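Local coordinates for DNMT2 (PDB 4H0N), which probably methylates a cytosine in the anticodon loop of tRNA(Asp), and cytosines in DNA, with S-adenosyl-L-methionine as methyl donor, at residues A[65-79]-A[109-121]. The protein carries 3 engineered substitutions. Numbering follows the deposited sequence.
Sequences IKKWNVDTILMSPPC and LDNVDYILMENVK. With SAH (S-adenosyl-L-homocysteine), chain E.
Ile65 of helix 62-67 lays CD1 on CD2 of Leu109 (3.7 Å), an apolar contact between the helix and the loop leading into strand 114-119. Val70 sets CG2 beside CG2 of Val112, the two short branched side chains pointing the same way. The carbonyl O of Asp71 accepts from both Asp113 N and Tyr114 N, and its carboxylate, hydrogen-bonded to the backbone N of Lys5 and to ND1 of His4, brings OD2 in plane to the edge of the Tyr114 ring, 3.9 Å from CE1. Strands 72-75 and 114-119 then run parallel, their axes 5° apart, central neighbours in the Rossmann-like sheet of class I methyltransferases. Ile73 N donates to Tyr114 O and Ile73 O accepts from Leu116 N, while its side chain crosses that of Val112 at about a right angle, CD1 touching both methyls. Leu74, on the other face, reaches CB of Leu116 with CD2. Met75 continues the ladder, N to Leu116 O and O from Glu118 N; its unbranched chain (chi1 59°) extends until CE touches both Ile115 CG2 and Met117 CB, each 3.7 Å away. Ser76, whose short hydroxyl suits a place beside the ligand, accepts from SAH N at OG (2.6 Å). Pro77 rests CD on Met117 CG and CG near Asn119 ND2, which bonds weakly to Met117 SD while Asn119 OD1 accepts from Val120 N; an alanine here would probably leave Val120 N without that acceptor and open a gap beside the Pro77 ring. Cys79, probably the catalytic nucleophile, has SG 4.4 Å from Val120 CG2.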
loop_
_atom_site.group_PDB
_atom_site.type_symbol
_atom_site.label_atom_id
_atom_site.label_comp_id
_atom_site.label_asym_id
_atom_site.label_seq_id
_atom_site.Cartn_x
_atom_site.Cartn_y
_atom_site.Cartn_z
ATOM N N ILE A 65 21.236 8.629 11.878
ATOM C CA ILE A 65 20.989 7.348 11.235
ATOM C C ILE A 65 22.143 6.386 11.525
ATOM O O ILE A 65 21.935 5.184 11.703
ATOM C CB ILE A 65 20.793 7.515 9.710
ATOM C CG1 ILE A 65 19.480 8.252 9.427
ATOM C CG2 ILE A 65 20.802 6.161 8.999
ATOM C CD1 ILE A 65 19.246 8.534 7.954
ATOM N N LYS A 66 23.356 6.930 11.595
ATOM C CA LYS A 66 24.550 6.126 11.849
ATOM C C LYS A 66 24.603 5.627 13.289
ATOM O O LYS A 66 25.044 4.510 13.550
ATOM C CB LYS A 66 25.820 6.918 11.530
ATOM C CG LYS A 66 27.021 6.045 11.204
ATOM C CD LYS A 66 28.336 6.802 11.345
ATOM C CE LYS A 66 28.782 6.880 12.803
ATOM N NZ LYS A 66 30.171 7.399 12.956
ATOM N N LYS A 67 24.155 6.454 14.226
ATOM C CA LYS A 67 24.178 6.073 15.634
ATOM C C LYS A 67 23.155 4.974 15.920
ATOM O O LYS A 67 23.354 4.145 16.807
ATOM C CB LYS A 67 23.957 7.295 16.534
ATOM C CG LYS A 67 22.533 7.492 17.027
ATOM C CD LYS A 67 22.266 8.960 17.299
ATOM C CE LYS A 67 21.488 9.158 18.581
ATOM N NZ LYS A 67 22.102 10.259 19.361
ATOM N N TRP A 68 22.070 4.960 15.147
ATOM C CA TRP A 68 21.035 3.940 15.288
ATOM C C TRP A 68 21.519 2.597 14.778
ATOM O O TRP A 68 20.926 1.562 15.080
ATOM C CB TRP A 68 19.787 4.338 14.517
ATOM C CG TRP A 68 19.068 5.481 15.110
ATOM C CD1 TRP A 68 19.215 5.980 16.368
ATOM C CD2 TRP A 68 18.076 6.290 14.467
ATOM N NE1 TRP A 68 18.375 7.053 16.552
ATOM C CE2 TRP A 68 17.668 7.260 15.403
ATOM C CE3 TRP A 68 17.505 6.284 13.194
ATOM C CZ2 TRP A 68 16.704 8.219 15.096
ATOM C CZ3 TRP A 68 16.549 7.236 12.897
ATOM C CH2 TRP A 68 16.158 8.190 13.843
ATOM N N ASN A 69 22.588 2.637 13.988
ATOM C CA ASN A 69 23.226 1.445 13.448
ATOM C C ASN A 69 22.340 0.682 12.465
ATOM O O ASN A 69 22.456 -0.536 12.338
ATOM C CB ASN A 69 23.707 0.525 14.579
ATOM C CG ASN A 69 24.851 -0.374 14.155
ATOM O OD1 ASN A 69 25.759 0.051 13.440
ATOM N ND2 ASN A 69 24.810 -1.629 14.588
ATOM N N VAL A 70 21.463 1.400 11.767
ATOM C CA VAL A 70 20.628 0.775 10.746
ATOM C C VAL A 70 21.481 0.299 9.570
ATOM O O VAL A 70 22.493 0.920 9.236
ATOM C CB VAL A 70 19.477 1.709 10.259
ATOM C CG1 VAL A 70 19.200 2.796 11.282
ATOM C CG2 VAL A 70 19.788 2.321 8.896
ATOM N N ASP A 71 21.086 -0.820 8.971
ATOM C CA ASP A 71 21.774 -1.359 7.803
ATOM C C ASP A 71 20.771 -1.544 6.681
ATOM O O ASP A 71 21.138 -1.849 5.545
ATOM C CB ASP A 71 22.441 -2.700 8.127
ATOM C CG ASP A 71 21.435 -3.796 8.468
ATOM O OD1 ASP A 71 20.448 -3.509 9.173
ATOM O OD2 ASP A 71 21.632 -4.950 8.033
ATOM N N THR A 72 19.499 -1.348 7.024
ATOM C CA THR A 72 18.384 -1.643 6.132
ATOM C C THR A 72 17.336 -0.541 6.185
ATOM O O THR A 72 16.884 -0.159 7.263
ATOM C CB THR A 72 17.707 -2.981 6.515
ATOM O OG1 THR A 72 18.671 -4.041 6.459
ATOM C CG2 THR A 72 16.542 -3.293 5.578
ATOM N N ILE A 73 16.949 -0.034 5.019
ATOM C CA ILE A 73 15.906 0.985 4.938
ATOM C C ILE A 73 14.666 0.472 4.192
ATOM O O ILE A 73 14.769 -0.039 3.075
ATOM C CB ILE A 73 16.435 2.288 4.284
ATOM C CG1 ILE A 73 17.500 2.937 5.173
ATOM C CG2 ILE A 73 15.300 3.267 4.029
ATOM C CD1 ILE A 73 18.146 4.154 4.562
ATOM N N LEU A 74 13.505 0.593 4.833
ATOM C CA LEU A 74 12.221 0.274 4.209
ATOM C C LEU A 74 11.417 1.558 4.056
ATOM O O LEU A 74 11.175 2.270 5.031
ATOM C CB LEU A 74 11.441 -0.733 5.051
ATOM C CG LEU A 74 12.125 -2.077 5.288
ATOM C CD1 LEU A 74 11.207 -2.983 6.081
ATOM C CD2 LEU A 74 12.522 -2.721 3.968
ATOM N N MET A 75 11.001 1.861 2.836
ATOM C CA MET A 75 10.391 3.154 2.594
ATOM C C MET A 75 9.342 3.167 1.494
ATOM O O MET A 75 9.515 2.555 0.447
ATOM C CB MET A 75 11.478 4.178 2.281
ATOM C CG MET A 75 12.330 3.836 1.080
ATOM S SD MET A 75 13.504 5.162 0.747
ATOM C CE MET A 75 14.317 4.542 -0.720
ATOM N N SER A 76 8.253 3.883 1.740
ATOM C CA SER A 76 7.247 4.098 0.712
ATOM C C SER A 76 6.863 5.574 0.632
ATOM O O SER A 76 5.785 5.964 1.076
ATOM C CB SER A 76 6.015 3.217 0.956
ATOM O OG SER A 76 5.637 3.224 2.321
ATOM N N PRO A 77 7.757 6.398 0.058
ATOM C CA PRO A 77 7.543 7.844 -0.057
ATOM C C PRO A 77 6.351 8.180 -0.947
ATOM O O PRO A 77 6.253 7.667 -2.062
ATOM C CB PRO A 77 8.846 8.341 -0.691
ATOM C CG PRO A 77 9.405 7.158 -1.401
ATOM C CD PRO A 77 9.021 5.974 -0.570
ATOM N N PRO A 78 5.451 9.043 -0.456
ATOM C CA PRO A 78 4.220 9.409 -1.157
ATOM C C PRO A 78 4.502 10.289 -2.365
ATOM O O PRO A 78 5.561 10.914 -2.438
ATOM C CB PRO A 78 3.467 10.218 -0.106
ATOM C CG PRO A 78 4.547 10.845 0.703
ATOM C CD PRO A 78 5.609 9.797 0.801
ATOM N N CYS A 79 3.548 10.384 -3.278
ATOM C CA CYS A 79 3.663 11.299 -4.401
ATOM C C CYS A 79 3.047 12.641 -4.036
ATOM O O CYS A 79 1.847 12.802 -3.976
ATOM C CB CYS A 79 2.943 10.729 -5.600
ATOM S SG CYS A 79 3.505 11.279 -7.204
ATOM N N LEU A 109 25.277 7.524 3.980
ATOM C CA LEU A 109 24.634 6.479 4.761
ATOM C C LEU A 109 25.510 5.238 4.662
ATOM O O LEU A 109 25.094 4.205 4.133
ATOM C CB LEU A 109 23.215 6.213 4.252
ATOM C CG LEU A 109 22.261 7.409 4.405
ATOM C CD1 LEU A 109 20.849 7.092 3.927
ATOM C CD2 LEU A 109 22.236 7.915 5.842
ATOM N N ASP A 110 26.730 5.367 5.184
ATOM C CA ASP A 110 27.807 4.392 4.992
ATOM C C ASP A 110 27.463 2.973 5.453
ATOM O O ASP A 110 27.956 2.000 4.882
ATOM C CB ASP A 110 29.082 4.866 5.707
ATOM C CG ASP A 110 29.394 6.337 5.453
ATOM O OD1 ASP A 110 29.662 7.070 6.434
ATOM O OD2 ASP A 110 29.387 6.759 4.275
ATOM N N ASN A 111 26.623 2.864 6.482
ATOM C CA ASN A 111 26.248 1.574 7.058
ATOM C C ASN A 111 25.101 0.888 6.313
ATOM O O ASN A 111 25.002 -0.343 6.323
ATOM C CB ASN A 111 25.874 1.734 8.538
ATOM C CG ASN A 111 25.932 0.418 9.314
ATOM O OD1 ASN A 111 26.489 0.364 10.410
ATOM N ND2 ASN A 111 25.355 -0.641 8.755
ATOM N N VAL A 112 24.229 1.675 5.692
ATOM C CA VAL A 112 23.065 1.125 5.009
ATOM C C VAL A 112 23.438 0.166 3.876
ATOM O O VAL A 112 24.094 0.552 2.909
ATOM C CB VAL A 112 22.157 2.235 4.473
ATOM C CG1 VAL A 112 20.978 1.634 3.730
ATOM C CG2 VAL A 112 21.674 3.110 5.621
ATOM N N ASP A 113 23.009 -1.090 4.013
ATOM C CA ASP A 113 23.348 -2.142 3.052
ATOM C C ASP A 113 22.185 -2.526 2.140
ATOM O O ASP A 113 22.377 -2.834 0.963
ATOM C CB ASP A 113 23.851 -3.392 3.780
ATOM C CG ASP A 113 25.304 -3.286 4.193
ATOM O OD1 ASP A 113 26.087 -2.645 3.463
ATOM O OD2 ASP A 113 25.666 -3.851 5.245
ATOM N N TYR A 114 20.980 -2.523 2.688
ATOM C CA TYR A 114 19.825 -2.961 1.933
ATOM C C TYR A 114 18.746 -1.891 1.920
ATOM O O TYR A 114 18.395 -1.338 2.957
ATOM C CB TYR A 114 19.265 -4.246 2.536
ATOM C CG TYR A 114 20.305 -5.301 2.827
ATOM C CD1 TYR A 114 20.914 -5.376 4.074
ATOM C CD2 TYR A 114 20.664 -6.238 1.864
ATOM C CE1 TYR A 114 21.860 -6.348 4.354
ATOM C CE2 TYR A 114 21.607 -7.215 2.134
ATOM C CZ TYR A 114 22.203 -7.265 3.379
ATOM O OH TYR A 114 23.147 -8.234 3.650
ATOM N N ILE A 115 18.217 -1.606 0.739
ATOM C CA ILE A 115 17.131 -0.645 0.609
ATOM C C ILE A 115 15.991 -1.295 -0.148
ATOM O O ILE A 115 16.212 -1.924 -1.182
ATOM C CB ILE A 115 17.580 0.607 -0.170
ATOM C CG1 ILE A 115 18.706 1.328 0.568
ATOM C CG2 ILE A 115 16.425 1.557 -0.371
ATOM C CD1 ILE A 115 19.247 2.535 -0.181
ATOM N N LEU A 116 14.774 -1.165 0.375
ATOM C CA LEU A 116 13.572 -1.547 -0.367
ATOM C C LEU A 116 12.602 -0.380 -0.399
ATOM O O LEU A 116 12.208 0.130 0.648
ATOM C CB LEU A 116 12.890 -2.773 0.253
ATOM C CG LEU A 116 11.716 -3.378 -0.533
ATOM C CD1 LEU A 116 11.659 -4.875 -0.289
ATOM C CD2 LEU A 116 10.375 -2.735 -0.178
ATOM N N MET A 117 12.211 0.030 -1.601
ATOM C CA MET A 117 11.244 1.107 -1.746
ATOM C C MET A 117 10.031 0.697 -2.571
ATOM O O MET A 117 10.173 0.106 -3.638
ATOM C CB MET A 117 11.902 2.331 -2.378
ATOM C CG MET A 117 10.919 3.422 -2.782
ATOM S SD MET A 117 11.575 4.557 -4.017
ATOM C CE MET A 117 12.383 3.410 -5.126
ATOM N N GLU A 118 8.842 1.015 -2.065
ATOM C CA GLU A 118 7.614 0.952 -2.857
ATOM C C GLU A 118 7.277 2.346 -3.400
ATOM O O GLU A 118 7.579 3.357 -2.769
ATOM C CB GLU A 118 6.444 0.421 -2.023
ATOM C CG GLU A 118 5.134 0.348 -2.800
ATOM C CD GLU A 118 3.920 0.148 -1.917
ATOM O OE1 GLU A 118 3.898 -0.839 -1.151
ATOM O OE2 GLU A 118 2.984 0.975 -1.996
ATOM N N ASN A 119 6.661 2.401 -4.575
ATOM C CA ASN A 119 6.305 3.675 -5.173
ATOM C C ASN A 119 5.064 3.541 -6.048
ATOM O O ASN A 119 4.531 2.447 -6.195
ATOM C CB ASN A 119 7.484 4.223 -5.975
ATOM C CG ASN A 119 7.735 5.690 -5.707
ATOM O OD1 ASN A 119 6.867 6.531 -5.936
ATOM N ND2 ASN A 119 8.921 6.004 -5.204
ATOM N N VAL A 120 4.593 4.645 -6.617
ATOM C CA VAL A 120 3.397 4.595 -7.453
ATOM C C VAL A 120 3.735 4.060 -8.829
ATOM O O VAL A 120 4.889 4.099 -9.253
ATOM C CB VAL A 120 2.735 5.981 -7.624
ATOM C CG1 VAL A 120 2.115 6.447 -6.316
ATOM C CG2 VAL A 120 3.737 7.001 -8.154
ATOM N N LYS A 121 2.724 3.548 -9.519
ATOM C CA LYS A 121 2.875 3.176 -10.911
ATOM C C LYS A 121 3.258 4.436 -11.671
ATOM O O LYS A 121 2.636 5.483 -11.501
ATOM C CB LYS A 121 1.558 2.619 -11.453
ATOM C CG LYS A 121 1.713 1.646 -12.618
ATOM C CD LYS A 121 2.147 2.342 -13.899
ATOM C CE LYS A 121 2.825 1.382 -14.860
ATOM N NZ LYS A 121 3.597 2.116 -15.903
HETATM N N SAH E . 3.621 2.381 3.762
HETATM C CA SAH E . 2.952 3.062 4.866
HETATM C CB SAH E . 2.542 4.499 4.522
HETATM C CG SAH E . 2.833 5.020 3.116
HETATM S SD SAH E . 1.779 6.440 2.710
HETATM C C SAH E . 1.771 2.252 5.411
HETATM O O SAH E . 0.741 2.804 5.806
HETATM O OXT SAH E . 1.817 1.026 5.485
HETATM C "C5'" SAH E . 3.072 7.642 3.121
HETATM C "C4'" SAH E . 3.010 8.168 4.556
HETATM O "O4'" SAH E . 4.197 8.881 4.844
HETATM C "C3'" SAH E . 1.854 9.126 4.817
HETATM O "O3'" SAH E . 0.926 8.524 5.693
HETATM C "C2'" SAH E . 2.471 10.357 5.463
HETATM O "O2'" SAH E . 1.879 10.634 6.712
HETATM C "C1'" SAH E . 3.934 10.005 5.662
HETATM N N9 SAH E . 4.825 11.126 5.294
HETATM C C8 SAH E . 4.694 11.969 4.220
HETATM N N7 SAH E . 5.717 12.856 4.238
HETATM C C5 SAH E . 6.500 12.594 5.309
HETATM C C6 SAH E . 7.659 13.188 5.795
HETATM N N6 SAH E . 8.197 14.229 5.166
HETATM N N1 SAH E . 8.251 12.690 6.939
HETATM C C2 SAH E . 7.691 11.611 7.593
HETATM N N3 SAH E . 6.538 11.027 7.107
HETATM C C4 SAH E . 5.951 11.510 5.983
#